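PDB 6O38: acinetobacter secreted protease CpaA from Acinetobacter nosocomialis M2, which is probably a zinc-dependent endopeptidase, exported by the type II secretion system and bound by its dedicated chaperone CpaB. Local coordinates for residues N11-L23 against L36-I50. Numbering follows the deposited sequence.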
# COMPACT_ATOMS: atom_id res chain seq x y z
N ASN A 11 9.18 -34.76 -4.85
CA ASN A 11 10.11 -34.01 -5.70
C ASN A 11 10.57 -32.71 -5.05
O ASN A 11 10.84 -31.73 -5.74
CB ASN A 11 9.51 -33.73 -7.08
CG ASN A 11 9.64 -34.90 -8.03
OD1 ASN A 11 10.44 -35.81 -7.80
ND2 ASN A 11 8.87 -34.87 -9.11
N ASN A 12 10.65 -32.69 -3.72
CA ASN A 12 11.07 -31.51 -2.96
C ASN A 12 10.19 -30.31 -3.28
O ASN A 12 10.65 -29.17 -3.33
CB ASN A 12 12.55 -31.19 -3.22
CG ASN A 12 13.46 -32.37 -2.92
OD1 ASN A 12 13.24 -33.12 -1.97
ND2 ASN A 12 14.49 -32.53 -3.74
N SER A 13 8.90 -30.56 -3.49
CA SER A 13 7.94 -29.54 -3.86
C SER A 13 6.83 -29.45 -2.83
O SER A 13 6.44 -30.46 -2.22
CB SER A 13 7.34 -29.81 -5.25
OG SER A 13 6.36 -28.84 -5.58
N GLY A 14 6.31 -28.24 -2.64
CA GLY A 14 5.20 -28.00 -1.74
C GLY A 14 3.84 -28.22 -2.34
O GLY A 14 2.83 -28.12 -1.62
N SER A 15 3.76 -28.53 -3.63
CA SER A 15 2.49 -28.81 -4.29
C SER A 15 1.99 -30.17 -3.83
O SER A 15 2.41 -31.21 -4.35
CB SER A 15 2.65 -28.76 -5.80
OG SER A 15 3.08 -27.48 -6.23
N ILE A 16 1.10 -30.18 -2.84
CA ILE A 16 0.53 -31.41 -2.30
C ILE A 16 -0.26 -32.10 -3.41
O ILE A 16 -1.22 -31.52 -3.93
CB ILE A 16 -0.34 -31.13 -1.07
CG1 ILE A 16 0.49 -30.43 0.01
CG2 ILE A 16 -0.93 -32.41 -0.53
CD1 ILE A 16 -0.29 -30.12 1.27
N PRO A 17 0.11 -33.31 -3.80
CA PRO A 17 -0.50 -33.93 -4.98
C PRO A 17 -1.91 -34.43 -4.71
O PRO A 17 -2.32 -34.65 -3.57
CB PRO A 17 0.45 -35.10 -5.29
CG PRO A 17 1.01 -35.46 -3.96
CD PRO A 17 1.15 -34.17 -3.20
N THR A 18 -2.65 -34.61 -5.80
CA THR A 18 -4.01 -35.10 -5.75
C THR A 18 -4.04 -36.62 -5.93
O THR A 18 -3.02 -37.27 -6.13
CB THR A 18 -4.86 -34.41 -6.82
OG1 THR A 18 -6.22 -34.84 -6.70
CG2 THR A 18 -4.35 -34.76 -8.21
N GLY A 19 -5.24 -37.19 -5.87
CA GLY A 19 -5.44 -38.61 -6.07
C GLY A 19 -5.50 -39.44 -4.81
O GLY A 19 -5.71 -40.65 -4.90
N TYR A 20 -5.32 -38.83 -3.64
CA TYR A 20 -5.37 -39.54 -2.36
C TYR A 20 -6.67 -39.20 -1.65
O TYR A 20 -7.04 -38.03 -1.54
CB TYR A 20 -4.17 -39.17 -1.49
CG TYR A 20 -2.83 -39.52 -2.09
CD1 TYR A 20 -2.31 -40.80 -1.97
CD2 TYR A 20 -2.09 -38.57 -2.77
CE1 TYR A 20 -1.08 -41.13 -2.52
CE2 TYR A 20 -0.86 -38.89 -3.32
CZ TYR A 20 -0.36 -40.16 -3.19
OH TYR A 20 0.86 -40.48 -3.74
N SER A 21 -7.36 -40.23 -1.15
CA SER A 21 -8.59 -40.01 -0.40
C SER A 21 -8.32 -39.53 1.01
O SER A 21 -9.16 -38.84 1.60
CB SER A 21 -9.42 -41.30 -0.37
OG SER A 21 -10.61 -41.12 0.38
N ASP A 22 -7.16 -39.87 1.57
CA ASP A 22 -6.80 -39.45 2.93
C ASP A 22 -5.28 -39.28 2.95
O ASP A 22 -4.55 -40.27 3.09
CB ASP A 22 -7.27 -40.46 3.96
CG ASP A 22 -7.14 -39.94 5.38
OD1 ASP A 22 -6.87 -38.74 5.56
OD2 ASP A 22 -7.31 -40.75 6.32
N LEU A 23 -4.82 -38.04 2.81
CA LEU A 23 -3.40 -37.74 2.68
C LEU A 23 -2.91 -36.95 3.89
O LEU A 23 -3.64 -36.14 4.46
CB LEU A 23 -3.14 -36.96 1.39
CG LEU A 23 -1.69 -36.58 1.06
CD1 LEU A 23 -0.79 -37.81 1.09
CD2 LEU A 23 -1.63 -35.92 -0.31
N LEU A 36 3.69 -24.00 0.26
CA LEU A 36 2.84 -25.16 0.07
C LEU A 36 1.54 -24.74 -0.59
O LEU A 36 1.12 -23.58 -0.52
CB LEU A 36 2.55 -25.87 1.40
CG LEU A 36 3.66 -26.67 2.10
CD1 LEU A 36 4.71 -25.76 2.72
CD2 LEU A 36 3.06 -27.59 3.15
N SER A 37 0.88 -25.71 -1.23
CA SER A 37 -0.39 -25.46 -1.89
C SER A 37 -1.17 -26.76 -1.97
O SER A 37 -0.60 -27.85 -2.03
CB SER A 37 -0.20 -24.87 -3.29
OG SER A 37 0.46 -25.79 -4.15
N LEU A 38 -2.50 -26.64 -1.97
CA LEU A 38 -3.43 -27.74 -2.10
C LEU A 38 -3.82 -27.95 -3.56
O LEU A 38 -3.85 -26.99 -4.34
CB LEU A 38 -4.69 -27.49 -1.26
CG LEU A 38 -4.46 -27.33 0.24
CD1 LEU A 38 -5.77 -27.02 0.95
CD2 LEU A 38 -3.82 -28.59 0.82
N PRO A 39 -4.12 -29.19 -3.96
CA PRO A 39 -4.43 -29.44 -5.37
C PRO A 39 -5.81 -28.94 -5.75
O PRO A 39 -6.76 -29.02 -4.96
CB PRO A 39 -4.33 -30.97 -5.48
CG PRO A 39 -4.69 -31.45 -4.12
CD PRO A 39 -4.14 -30.42 -3.16
N THR A 40 -5.92 -28.41 -6.97
CA THR A 40 -7.21 -27.96 -7.48
C THR A 40 -8.09 -29.14 -7.88
O THR A 40 -9.27 -29.19 -7.53
CB THR A 40 -7.01 -27.02 -8.66
OG1 THR A 40 -5.97 -27.52 -9.51
CG2 THR A 40 -6.64 -25.62 -8.17
N ASN A 41 -7.53 -30.10 -8.61
CA ASN A 41 -8.26 -31.31 -8.96
C ASN A 41 -8.36 -32.22 -7.74
O ASN A 41 -7.34 -32.53 -7.11
CB ASN A 41 -7.56 -32.03 -10.11
CG ASN A 41 -8.53 -32.49 -11.19
OD1 ASN A 41 -9.66 -32.01 -11.26
ND2 ASN A 41 -8.08 -33.41 -12.03
N ALA A 42 -9.57 -32.63 -7.40
CA ALA A 42 -9.79 -33.48 -6.23
C ALA A 42 -11.20 -34.05 -6.28
O ALA A 42 -12.06 -33.56 -7.02
CB ALA A 42 -9.58 -32.70 -4.92
N ASN A 43 -11.42 -35.09 -5.49
CA ASN A 43 -12.74 -35.67 -5.32
C ASN A 43 -13.43 -35.05 -4.10
O ASN A 43 -12.85 -34.23 -3.38
CB ASN A 43 -12.64 -37.19 -5.19
CG ASN A 43 -12.43 -37.87 -6.53
OD1 ASN A 43 -11.35 -37.81 -7.11
ND2 ASN A 43 -13.48 -38.52 -7.03
N ASN A 44 -14.68 -35.44 -3.87
CA ASN A 44 -15.54 -34.71 -2.93
C ASN A 44 -14.98 -34.74 -1.51
O ASN A 44 -14.61 -33.71 -0.96
CB ASN A 44 -16.95 -35.28 -2.97
CG ASN A 44 -17.96 -34.38 -2.28
OD1 ASN A 44 -17.78 -33.16 -2.22
ND2 ASN A 44 -19.02 -34.97 -1.75
N SER A 45 -14.91 -35.93 -0.91
CA SER A 45 -14.57 -36.06 0.50
C SER A 45 -13.09 -36.36 0.73
O SER A 45 -12.75 -37.05 1.70
CB SER A 45 -15.44 -37.13 1.16
OG SER A 45 -16.80 -36.71 1.22
N ASP A 46 -12.21 -35.86 -0.13
CA ASP A 46 -10.78 -36.05 0.07
C ASP A 46 -10.31 -35.24 1.28
O ASP A 46 -10.73 -34.10 1.48
CB ASP A 46 -10.01 -35.63 -1.18
CG ASP A 46 -10.24 -36.57 -2.34
OD1 ASP A 46 -10.99 -37.56 -2.18
OD2 ASP A 46 -9.67 -36.33 -3.43
N LYS A 47 -9.44 -35.85 2.08
CA LYS A 47 -8.93 -35.24 3.30
C LYS A 47 -7.42 -35.05 3.18
O LYS A 47 -6.70 -35.97 2.80
CB LYS A 47 -9.25 -36.09 4.52
CG LYS A 47 -8.66 -35.57 5.82
CD LYS A 47 -8.96 -36.49 6.99
CE LYS A 47 -10.45 -36.56 7.27
NZ LYS A 47 -10.75 -37.41 8.47
N ILE A 48 -6.95 -33.84 3.51
CA ILE A 48 -5.53 -33.52 3.53
C ILE A 48 -5.20 -32.93 4.89
O ILE A 48 -5.90 -32.02 5.36
CB ILE A 48 -5.15 -32.54 2.41
CG1 ILE A 48 -5.21 -33.23 1.05
CG2 ILE A 48 -3.76 -31.96 2.65
CD1 ILE A 48 -4.69 -32.39 -0.09
N THR A 49 -4.15 -33.44 5.53
CA THR A 49 -3.70 -32.95 6.83
C THR A 49 -2.23 -32.56 6.73
O THR A 49 -1.40 -33.36 6.31
CB THR A 49 -3.90 -34.01 7.92
OG1 THR A 49 -5.29 -34.31 8.05
CG2 THR A 49 -3.37 -33.51 9.25
N ILE A 50 -1.93 -31.33 7.13
CA ILE A 50 -0.57 -30.79 7.08
C ILE A 50 -0.03 -30.71 8.50
O ILE A 50 -0.63 -30.04 9.36
CB ILE A 50 -0.54 -29.41 6.39
CG1 ILE A 50 -1.14 -29.49 4.99
CG2 ILE A 50 0.89 -28.89 6.34
CD1 ILE A 50 -1.19 -28.16 4.27
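Ile16 dips between the two strands of segment 36-50, its CD1 meeting Ile50 CD1 at 3.7 Å while its CG2 branch touches Ile48 CD1, the side chains of Ile16 and Ile48 running past one another from opposing directions. CG1 lies anti to its own carbonyl carbon (chi1 -58°), and the extended chain beyond it brings CD1 also to Leu38 CD2. Two backbone bonds to Ser37 hold Ile16 in place: Ser37 N donates to Gly14 O, and Ile16 N to Ser37 O (3.0 Å). Pro39 then packs its CD against Ile16 O and its CB against Thr18 CB. Next along, Thr18 OG1, swung to the side opposite its own amide nitrogen (chi1 -176°), gives a hydrogen bond of 2.6 Å to Asn41 O from above the carbonyl plane. Past the turn at Gly19, strands 22-27 and 47-52 pair in parallel; Leu23 N bonds almost straight to Lys47 O (2.8 Å, 178°), and Thr49 N to Leu23 O. Asp22 OD1 lies along the aliphatic part of Lys47, 5.0 Å from NZ. Strand 3-5 continues the sheet beyond strand 22-27, and Trp91 covers Leu38 and Ile48. In what is probably the first StcE-like beta-sandwich domain, main-chain bonds thus fix the register and apolar branches fill the interior, whereas the Asp22-Lys47 attraction is probably only a weak, long-range one.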